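PDB 3MU7: xylanase and alpha-amylase inhibitor protein from Scadoxus multiflorus, which inhibits xylanase and alpha-amylase and is built on the TIM-barrel scaffold of family 18 glycosyl hydrolases. Local coordinates for residues I5-G10 and E19-S24; D91-L96 and S141-S146; S192-L197 and G227-T232. One frame throughout, in Å; residues are numbered along the deposited sequence.

Contact 1 of 3, residues I5-G10 and E19-S24; sequences IAVYWG and EATCDS
Trp9 and Thr21 meet where the first strand of the barrel, 5-9, faces the helix 18-23 that follows it. Trp9 leaves the strand toward the helix with CG anti to the backbone N (chi1 -176°), which sends the indole out from the strand with its five-membered ring nearest the helix. From CB the chain reaches CG and then CD1, the atom of closest approach, 3.4 Å from Thr21 OG1 and 4.1 Å from Thr21 CB. The next atom round the ring, Trp9 NE1, lies 3.6 Å from Thr21 OG1 but donates its hydrogen to Arg16 O. The hydroxyl comes to the indole obliquely. Elsewhere the Trp9 side chain touches Glu15 and Val30 of strand 29-37.

Thr21 has two branches with separate tasks. OG1, beside the backbone N at chi1 -66°, lies next to the indole and is hydrogen-bonded to Ser17 O and Arg16 NE. CG2 meets Val7 CG1, two residues before Trp9 on the strand, at 4.3 Å. Thr21 O accepts from both Ser24 N and Ser24 OG, the latter at 2.8 Å and nearly in line with the carbonyl bond (164°). Strand, helix and strand 29-37 form a beta-alpha-beta unit, and the disulfide between Cys22 and Cys63 ties this helix to helix 56-65.

Inside this buried contact the polar atoms of both leading side chains are satisfied by Arg16 and Ser17, so the strand and helix meet through van der Waals packing, the bond from NE1 to Arg16 O probably helping to fix the rotation of the indole.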
loop_
_atom_site.group_PDB
_atom_site.type_symbol
_atom_site.label_atom_id
_atom_site.label_comp_id
_atom_site.label_asym_id
_atom_site.label_seq_id
_atom_site.Cartn_x
_atom_site.Cartn_y
_atom_site.Cartn_z
ATOM N N ILE A 5 9.977 2.381 5.877
ATOM C CA ILE A 5 8.932 1.395 6.120
ATOM C C ILE A 5 7.581 1.978 5.726
ATOM O O ILE A 5 7.218 3.080 6.157
ATOM C CB ILE A 5 8.898 0.927 7.601
ATOM C CG1 ILE A 5 10.273 0.407 8.035
ATOM C CG2 ILE A 5 7.795 -0.124 7.828
ATOM C CD1 ILE A 5 10.335 -0.074 9.461
ATOM N N ALA A 6 6.853 1.240 4.895
ATOM C CA ALA A 6 5.457 1.535 4.599
ATOM C C ALA A 6 4.597 0.610 5.452
ATOM O O ALA A 6 4.932 -0.556 5.642
ATOM C CB ALA A 6 5.168 1.311 3.133
ATOM N N VAL A 7 3.482 1.109 5.966
ATOM C CA VAL A 7 2.608 0.268 6.770
ATOM C C VAL A 7 1.152 0.502 6.393
ATOM O O VAL A 7 0.747 1.643 6.143
ATOM C CB VAL A 7 2.859 0.492 8.297
ATOM C CG1 VAL A 7 2.394 1.867 8.756
ATOM C CG2 VAL A 7 2.215 -0.613 9.132
ATOM N N TYR A 8 0.374 -0.571 6.346
ATOM C CA TYR A 8 -1.067 -0.446 6.185
ATOM C C TYR A 8 -1.722 -0.109 7.513
ATOM O O TYR A 8 -1.371 -0.669 8.557
ATOM C CB TYR A 8 -1.662 -1.722 5.612
ATOM C CG TYR A 8 -1.523 -1.825 4.110
ATOM C CD1 TYR A 8 -0.420 -2.451 3.531
ATOM C CD2 TYR A 8 -2.490 -1.281 3.268
ATOM C CE1 TYR A 8 -0.294 -2.549 2.148
ATOM C CE2 TYR A 8 -2.377 -1.378 1.881
ATOM C CZ TYR A 8 -1.271 -2.007 1.333
ATOM O OH TYR A 8 -1.129 -2.130 -0.030
ATOM N N TRP A 9 -2.690 0.796 7.444
ATOM C CA TRP A 9 -3.471 1.231 8.596
ATOM C C TRP A 9 -4.946 1.136 8.216
ATOM O O TRP A 9 -5.294 1.263 7.037
ATOM C CB TRP A 9 -3.099 2.673 8.976
ATOM C CG TRP A 9 -3.789 3.144 10.217
ATOM C CD1 TRP A 9 -3.319 3.050 11.491
ATOM C CD2 TRP A 9 -5.088 3.745 10.306
ATOM N NE1 TRP A 9 -4.241 3.567 12.375
ATOM C CE2 TRP A 9 -5.337 3.990 11.674
ATOM C CE3 TRP A 9 -6.058 4.115 9.367
ATOM C CZ2 TRP A 9 -6.524 4.572 12.129
ATOM C CZ3 TRP A 9 -7.242 4.693 9.820
ATOM C CH2 TRP A 9 -7.457 4.919 11.190
ATOM N N GLY A 10 -5.812 0.893 9.200
ATOM C CA GLY A 10 -7.252 0.921 8.971
ATOM C C GLY A 10 -7.943 -0.417 9.118
ATOM O O GLY A 10 -9.144 -0.517 8.872
ATOM N N GLU A 19 -2.918 9.034 13.906
ATOM C CA GLU A 19 -1.942 10.012 14.388
ATOM C C GLU A 19 -0.869 9.370 15.281
ATOM O O GLU A 19 0.309 9.699 15.149
ATOM C CB GLU A 19 -2.617 11.220 15.054
ATOM C CG GLU A 19 -3.473 10.880 16.261
ATOM C CD GLU A 19 -4.456 11.974 16.648
ATOM O OE1 GLU A 19 -4.508 13.027 15.975
ATOM O OE2 GLU A 19 -5.204 11.758 17.626
ATOM N N ALA A 20 -1.256 8.441 16.155
ATOM C CA ALA A 20 -0.276 7.758 17.004
ATOM C C ALA A 20 0.638 6.838 16.196
ATOM O O ALA A 20 1.819 6.682 16.507
ATOM C CB ALA A 20 -0.964 7.001 18.122
ATOM N N THR A 21 0.091 6.244 15.143
ATOM C CA THR A 21 0.881 5.423 14.230
ATOM C C THR A 21 2.000 6.270 13.624
ATOM O O THR A 21 3.175 5.888 13.638
ATOM C CB THR A 21 -0.042 4.805 13.165
ATOM O OG1 THR A 21 -0.930 3.893 13.817
ATOM C CG2 THR A 21 0.729 4.055 12.093
ATOM N N CYS A 22 1.645 7.455 13.145
ATOM C CA CYS A 22 2.639 8.369 12.609
ATOM C C CYS A 22 3.634 8.836 13.659
ATOM O O CYS A 22 4.819 8.959 13.364
ATOM C CB CYS A 22 1.956 9.545 11.929
ATOM S SG CYS A 22 1.097 8.960 10.468
ATOM N N ASP A 23 3.158 9.061 14.881
ATOM C CA ASP A 23 4.018 9.509 15.985
ATOM C C ASP A 23 5.080 8.499 16.408
ATOM O O ASP A 23 6.042 8.860 17.080
ATOM C CB ASP A 23 3.173 9.911 17.196
ATOM C CG ASP A 23 2.512 11.251 17.021
ATOM O OD1 ASP A 23 2.967 12.042 16.177
ATOM O OD2 ASP A 23 1.536 11.506 17.756
ATOM N N SER A 24 4.919 7.237 16.024
ATOM C CA SER A 24 5.936 6.231 16.320
ATOM C C SER A 24 7.282 6.605 15.705
ATOM O O SER A 24 8.330 6.222 16.223
ATOM C CB SER A 24 5.514 4.860 15.797
ATOM O OG SER A 24 5.650 4.789 14.389
#

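Contact 2 of 3, residues D91-L96 and S141-S146; sequences DLAVYL and SSFRLS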
loop_
_atom_site.group_PDB
_atom_site.type_symbol
_atom_site.label_atom_id
_atom_site.label_comp_id
_atom_site.label_asym_id
_atom_site.label_seq_id
_atom_site.Cartn_x
_atom_site.Cartn_y
_atom_site.Cartn_z
ATOM N N ASP A 91 -14.743 6.961 -13.889
ATOM C CA ASP A 91 -15.496 7.341 -12.705
ATOM C C ASP A 91 -14.653 7.261 -11.446
ATOM O O ASP A 91 -14.651 8.178 -10.626
ATOM C CB ASP A 91 -16.729 6.451 -12.546
ATOM C CG ASP A 91 -17.746 6.654 -13.645
ATOM O OD1 ASP A 91 -17.649 7.658 -14.379
ATOM O OD2 ASP A 91 -18.634 5.788 -13.768
ATOM N N LEU A 92 -13.940 6.155 -11.286
ATOM C CA LEU A 92 -13.107 6.005 -10.111
ATOM C C LEU A 92 -11.955 7.010 -10.107
ATOM O O LEU A 92 -11.656 7.598 -9.073
ATOM C CB LEU A 92 -12.596 4.569 -9.974
ATOM C CG LEU A 92 -11.811 4.256 -8.690
ATOM C CD1 LEU A 92 -12.624 4.582 -7.432
ATOM C CD2 LEU A 92 -11.372 2.797 -8.672
ATOM N N ALA A 93 -11.324 7.231 -11.265
ATOM C CA ALA A 93 -10.237 8.205 -11.352
ATOM C C ALA A 93 -10.688 9.600 -10.928
ATOM O O ALA A 93 -10.031 10.258 -10.127
ATOM C CB ALA A 93 -9.647 8.241 -12.749
ATOM N N VAL A 94 -11.825 10.042 -11.458
ATOM C CA VAL A 94 -12.348 11.373 -11.142
ATOM C C VAL A 94 -12.747 11.466 -9.669
ATOM O O VAL A 94 -12.432 12.446 -8.993
ATOM C CB VAL A 94 -13.521 11.748 -12.075
ATOM C CG1 VAL A 94 -14.237 13.016 -11.609
ATOM C CG2 VAL A 94 -13.012 11.924 -13.503
ATOM N N TYR A 95 -13.416 10.431 -9.173
ATOM C CA TYR A 95 -13.818 10.389 -7.768
ATOM C C TYR A 95 -12.609 10.521 -6.841
ATOM O O TYR A 95 -12.624 11.319 -5.901
ATOM C CB TYR A 95 -14.572 9.089 -7.494
ATOM C CG TYR A 95 -14.826 8.793 -6.034
ATOM C CD1 TYR A 95 -15.891 9.393 -5.351
ATOM C CD2 TYR A 95 -14.007 7.909 -5.328
ATOM C CE1 TYR A 95 -16.122 9.122 -4.001
ATOM C CE2 TYR A 95 -14.243 7.633 -3.991
ATOM C CZ TYR A 95 -15.291 8.241 -3.340
ATOM O OH TYR A 95 -15.499 7.952 -2.014
ATOM N N LEU A 96 -11.563 9.737 -7.107
ATOM C CA LEU A 96 -10.357 9.783 -6.290
ATOM C C LEU A 96 -9.679 11.138 -6.368
ATOM O O LEU A 96 -9.252 11.690 -5.355
ATOM C CB LEU A 96 -9.379 8.693 -6.708
ATOM C CG LEU A 96 -9.827 7.259 -6.439
ATOM C CD1 LEU A 96 -8.857 6.294 -7.119
ATOM C CD2 LEU A 96 -9.955 6.958 -4.938
ATOM N N SER A 141 -2.552 9.026 -13.682
ATOM C CA SER A 141 -1.226 9.501 -14.069
ATOM C C SER A 141 -1.311 10.804 -14.865
ATOM O O SER A 141 -0.492 11.698 -14.678
ATOM C CB SER A 141 -0.476 8.410 -14.829
ATOM O OG SER A 141 0.826 8.840 -15.181
ATOM N N SER A 142 -2.316 10.914 -15.730
ATOM C CA SER A 142 -2.598 12.167 -16.433
ATOM C C SER A 142 -2.830 13.307 -15.440
ATOM O O SER A 142 -2.311 14.409 -15.615
ATOM C CB SER A 142 -3.809 12.008 -17.352
ATOM O OG SER A 142 -4.101 13.223 -18.028
ATOM N N PHE A 143 -3.608 13.034 -14.392
ATOM C CA PHE A 143 -3.859 14.021 -13.338
ATOM C C PHE A 143 -2.582 14.395 -12.577
ATOM O O PHE A 143 -2.412 15.548 -12.184
ATOM C CB PHE A 143 -4.914 13.508 -12.351
ATOM C CG PHE A 143 -6.293 13.333 -12.944
ATOM C CD1 PHE A 143 -6.703 14.062 -14.058
ATOM C CD2 PHE A 143 -7.196 12.447 -12.364
ATOM C CE1 PHE A 143 -7.980 13.894 -14.588
ATOM C CE2 PHE A 143 -8.473 12.281 -12.876
ATOM C CZ PHE A 143 -8.871 13.004 -13.992
ATOM N N ARG A 144 -1.695 13.419 -12.380
ATOM C CA ARG A 144 -0.380 13.610 -11.750
ATOM C C ARG A 144 0.445 14.667 -12.505
ATOM O O ARG A 144 1.280 15.366 -11.910
ATOM C CB ARG A 144 0.354 12.252 -11.715
ATOM C CG ARG A 144 1.679 12.155 -10.960
ATOM C CD ARG A 144 2.058 10.682 -10.654
ATOM N NE ARG A 144 2.183 9.835 -11.847
ATOM C CZ ARG A 144 2.576 8.557 -11.852
ATOM N NH1 ARG A 144 2.894 7.935 -10.721
ATOM N NH2 ARG A 144 2.645 7.890 -12.998
ATOM N N LEU A 145 0.173 14.784 -13.806
ATOM C CA LEU A 145 0.889 15.673 -14.725
ATOM C C LEU A 145 0.203 17.020 -14.954
ATOM O O LEU A 145 0.763 17.891 -15.629
ATOM C CB LEU A 145 1.047 14.981 -16.083
ATOM C CG LEU A 145 2.026 13.814 -16.215
ATOM C CD1 LEU A 145 1.719 13.016 -17.471
ATOM C CD2 LEU A 145 3.464 14.317 -16.242
ATOM N N SER A 146 -1.001 17.190 -14.414
ATOM C CA SER A 146 -1.830 18.357 -14.733
ATOM C C SER A 146 -2.280 19.170 -13.526
ATOM O O SER A 146 -2.911 20.219 -13.673
ATOM C CB SER A 146 -3.050 17.929 -15.551
ATOM O OG SER A 146 -3.837 16.987 -14.848
#
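Two helices of the outer layer of the barrel, 86-101 and 133-144, lie side by side here, and Phe143 bridges them near the C-terminal end of the second. Its ring reaches helix 86-101 edge first. CE2 is the leading atom, 3.8 Å from Ala93 O and 4.0 Å from Ala93 C, and the carbonyl group lies near the plane of the ring, as does Val94 N. The same CE2 touches the methyl of Ala93 at 4.2 Å from CB, while the neighbouring ring atom CZ meets Val94 CG2 at 4.3 Å. The ring edge therefore rests on the peptide between Ala93 and Val94, with one methyl group from each residue against it. Phe143 has CG anti to its carbonyl carbon (chi1 -66°), and this carries the ring across to the neighbouring helix.

In the TIM barrel of family 18 these helices follow strands 69-76 and 120-125, which are parallel neighbours in the sheet, so the contact belongs to the shell of helices around the barrel. The CA atoms of Ala93 and Phe143 are 8.9 Å apart, and the methyl of Ala93 also packs on Leu136 and Ile139 farther back along helix 133-144. His97, one turn beyond Ala93, stacks with the Phe143 ring. Beside Phe143, Ser142 O is gripped by Leu145 N and by Ser146 OG from opposite faces of its plane, the hydroxyl at 3.1 Å. Arg144 instead turns to Asp175, with which it forms a salt bridge through NH1.

Contact 3 of 3, residues S192-L197 and G227-T232; sequences SNASAL and GYMPPT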
loop_
_atom_site.group_PDB
_atom_site.type_symbol
_atom_site.label_atom_id
_atom_site.label_comp_id
_atom_site.label_asym_id
_atom_site.label_seq_id
_atom_site.Cartn_x
_atom_site.Cartn_y
_atom_site.Cartn_z
ATOM N N SER A 192 11.190 -22.569 7.255
ATOM C CA SER A 192 12.461 -21.984 7.681
ATOM C C SER A 192 13.572 -21.969 6.577
ATOM O O SER A 192 14.657 -22.375 6.766
ATOM C CB SER A 192 12.937 -22.665 8.948
ATOM O OG SER A 192 11.989 -22.529 9.995
ATOM N N ASN A 193 13.247 -21.461 5.412
ATOM C CA ASN A 193 14.120 -21.455 4.253
ATOM C C ASN A 193 13.707 -20.198 3.438
ATOM O O ASN A 193 12.531 -19.990 3.171
ATOM C CB ASN A 193 13.980 -22.802 3.497
ATOM C CG ASN A 193 14.056 -22.682 2.002
ATOM O OD1 ASN A 193 15.012 -22.176 1.458
ATOM N ND2 ASN A 193 13.065 -23.252 1.337
ATOM N N ALA A 194 14.696 -19.377 3.117
ATOM C CA ALA A 194 14.481 -18.105 2.429
ATOM C C ALA A 194 14.807 -18.150 0.953
ATOM O O ALA A 194 14.741 -17.149 0.292
ATOM C CB ALA A 194 15.286 -16.986 3.119
ATOM N N SER A 195 15.147 -19.336 0.447
ATOM C CA SER A 195 15.524 -19.496 -0.963
ATOM C C SER A 195 14.452 -18.996 -1.934
ATOM O O SER A 195 14.759 -18.222 -2.840
ATOM C CB SER A 195 15.880 -20.952 -1.278
ATOM O OG SER A 195 16.313 -21.097 -2.619
ATOM N N ALA A 196 13.230 -19.427 -1.745
ATOM C CA ALA A 196 12.122 -19.019 -2.620
ATOM C C ALA A 196 11.849 -17.527 -2.509
ATOM O O ALA A 196 11.583 -16.899 -3.502
ATOM C CB ALA A 196 10.888 -19.777 -2.351
ATOM N N LEU A 197 11.934 -17.006 -1.289
ATOM C CA LEU A 197 11.798 -15.576 -1.045
ATOM C C LEU A 197 12.862 -14.807 -1.813
ATOM O O LEU A 197 12.552 -13.852 -2.528
ATOM C CB LEU A 197 11.910 -15.274 0.451
ATOM C CG LEU A 197 12.048 -13.799 0.854
ATOM C CD1 LEU A 197 10.831 -12.977 0.432
ATOM C CD2 LEU A 197 12.285 -13.675 2.350
ATOM N N GLY A 227 4.005 -17.044 5.769
ATOM C CA GLY A 227 5.047 -16.146 5.303
ATOM C C GLY A 227 5.701 -15.283 6.361
ATOM O O GLY A 227 6.605 -14.514 6.053
ATOM N N TYR A 228 5.287 -15.391 7.627
ATOM C CA TYR A 228 5.930 -14.600 8.672
ATOM C C TYR A 228 7.404 -14.954 8.776
ATOM O O TYR A 228 7.753 -16.076 8.818
ATOM C CB TYR A 228 5.260 -14.815 10.050
ATOM C CG TYR A 228 5.953 -14.073 11.148
ATOM C CD1 TYR A 228 5.806 -12.693 11.275
ATOM C CD2 TYR A 228 6.812 -14.725 12.029
ATOM C CE1 TYR A 228 6.457 -11.992 12.254
ATOM C CE2 TYR A 228 7.458 -14.018 13.019
ATOM C CZ TYR A 228 7.288 -12.666 13.115
ATOM O OH TYR A 228 7.939 -11.929 14.046
ATOM N N MET A 229 8.195 -13.922 8.810
ATOM C CA MET A 229 9.615 -14.010 8.949
ATOM C C MET A 229 10.064 -13.077 10.047
ATOM O O MET A 229 9.842 -11.923 10.020
ATOM C CB MET A 229 10.260 -13.598 7.611
ATOM C CG MET A 229 11.772 -13.825 7.567
ATOM S SD MET A 229 12.393 -13.531 5.876
ATOM C CE MET A 229 14.088 -14.223 5.994
ATOM N N PRO A 230 10.687 -13.645 11.073
ATOM C CA PRO A 230 11.096 -12.857 12.218
ATOM C C PRO A 230 12.020 -11.675 11.859
ATOM O O PRO A 230 12.796 -11.803 10.963
ATOM C CB PRO A 230 11.891 -13.916 13.063
ATOM C CG PRO A 230 11.344 -15.024 12.786
ATOM C CD PRO A 230 10.871 -15.065 11.366
ATOM N N PRO A 231 11.942 -10.581 12.564
ATOM C CA PRO A 231 12.646 -9.411 12.144
ATOM C C PRO A 231 14.181 -9.605 12.151
ATOM O O PRO A 231 14.906 -9.073 11.302
ATOM C CB PRO A 231 12.219 -8.351 13.109
ATOM C CG PRO A 231 11.667 -9.077 14.220
ATOM C CD PRO A 231 11.089 -10.292 13.756
ATOM N N THR A 232 14.697 -10.430 13.083
ATOM C CA THR A 232 16.156 -10.683 13.046
ATOM C C THR A 232 16.535 -11.464 11.793
ATOM O O THR A 232 17.651 -11.261 11.299
ATOM C CB THR A 232 16.616 -11.499 14.271
ATOM O OG1 THR A 232 16.352 -10.739 15.466
ATOM C CG2 THR A 232 18.045 -11.591 14.107
#
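Met229 reaches across to Leu197 with its sulfur and to Ala194 with its terminal methyl. SD lies 3.5 Å from Leu197 CD2; CE, one bond farther out, is 4.1 Å from the same CD2 and 4.2 Å from Ala194 CB. The methionine chain is extended, with CG anti to the backbone N (chi1 -172°) and the later torsions also near 180°, which lets it reach the start of helix 195-207. Leu197 approaches it at a slant, offering a single branch of its fork.

These three residues sit where helices 195-207 and 231-242, neighbours in the outer layer of the TIM barrel, begin. Met229 comes from the loop before the second helix, and its side chain also packs on Val234, Ser237 and Val238 of that helix. Leu197 likewise touches Val238, and both residues rest on Phe217 of strand 213-218, the strand between the two helices in sequence. Tyr189 borders both Ala194 and Met229.

Farther out are the two helix starts. Asn193 OD1 accepts from Ser195 N at 3.0 Å, a capping bond in which the donor lies well above the side-chain carbonyl plane, and Pro230 occupies the N-cap position of helix 231-242.

In the fold
The three contacts follow one another along the chain, each closing before the next opens, and all belong to one TIM barrel. Contact 1 joins a barrel strand to the helix after it, its centre about 12 Å from that of the chain; contact 2 pairs two helices of the outer layer, and contact 3 the starts of two more. Contacts 2 and 3 lie on opposite sides of the chain's centre, their own centres about 38 Å apart, while contact 1 stands about 25 Å and 24 Å from them, centre to centre. None touches another. What connects them is the curled sheet, whose parallel strands carry the helices of all three, so separate sectors of the barrel's helical layer are packed locally.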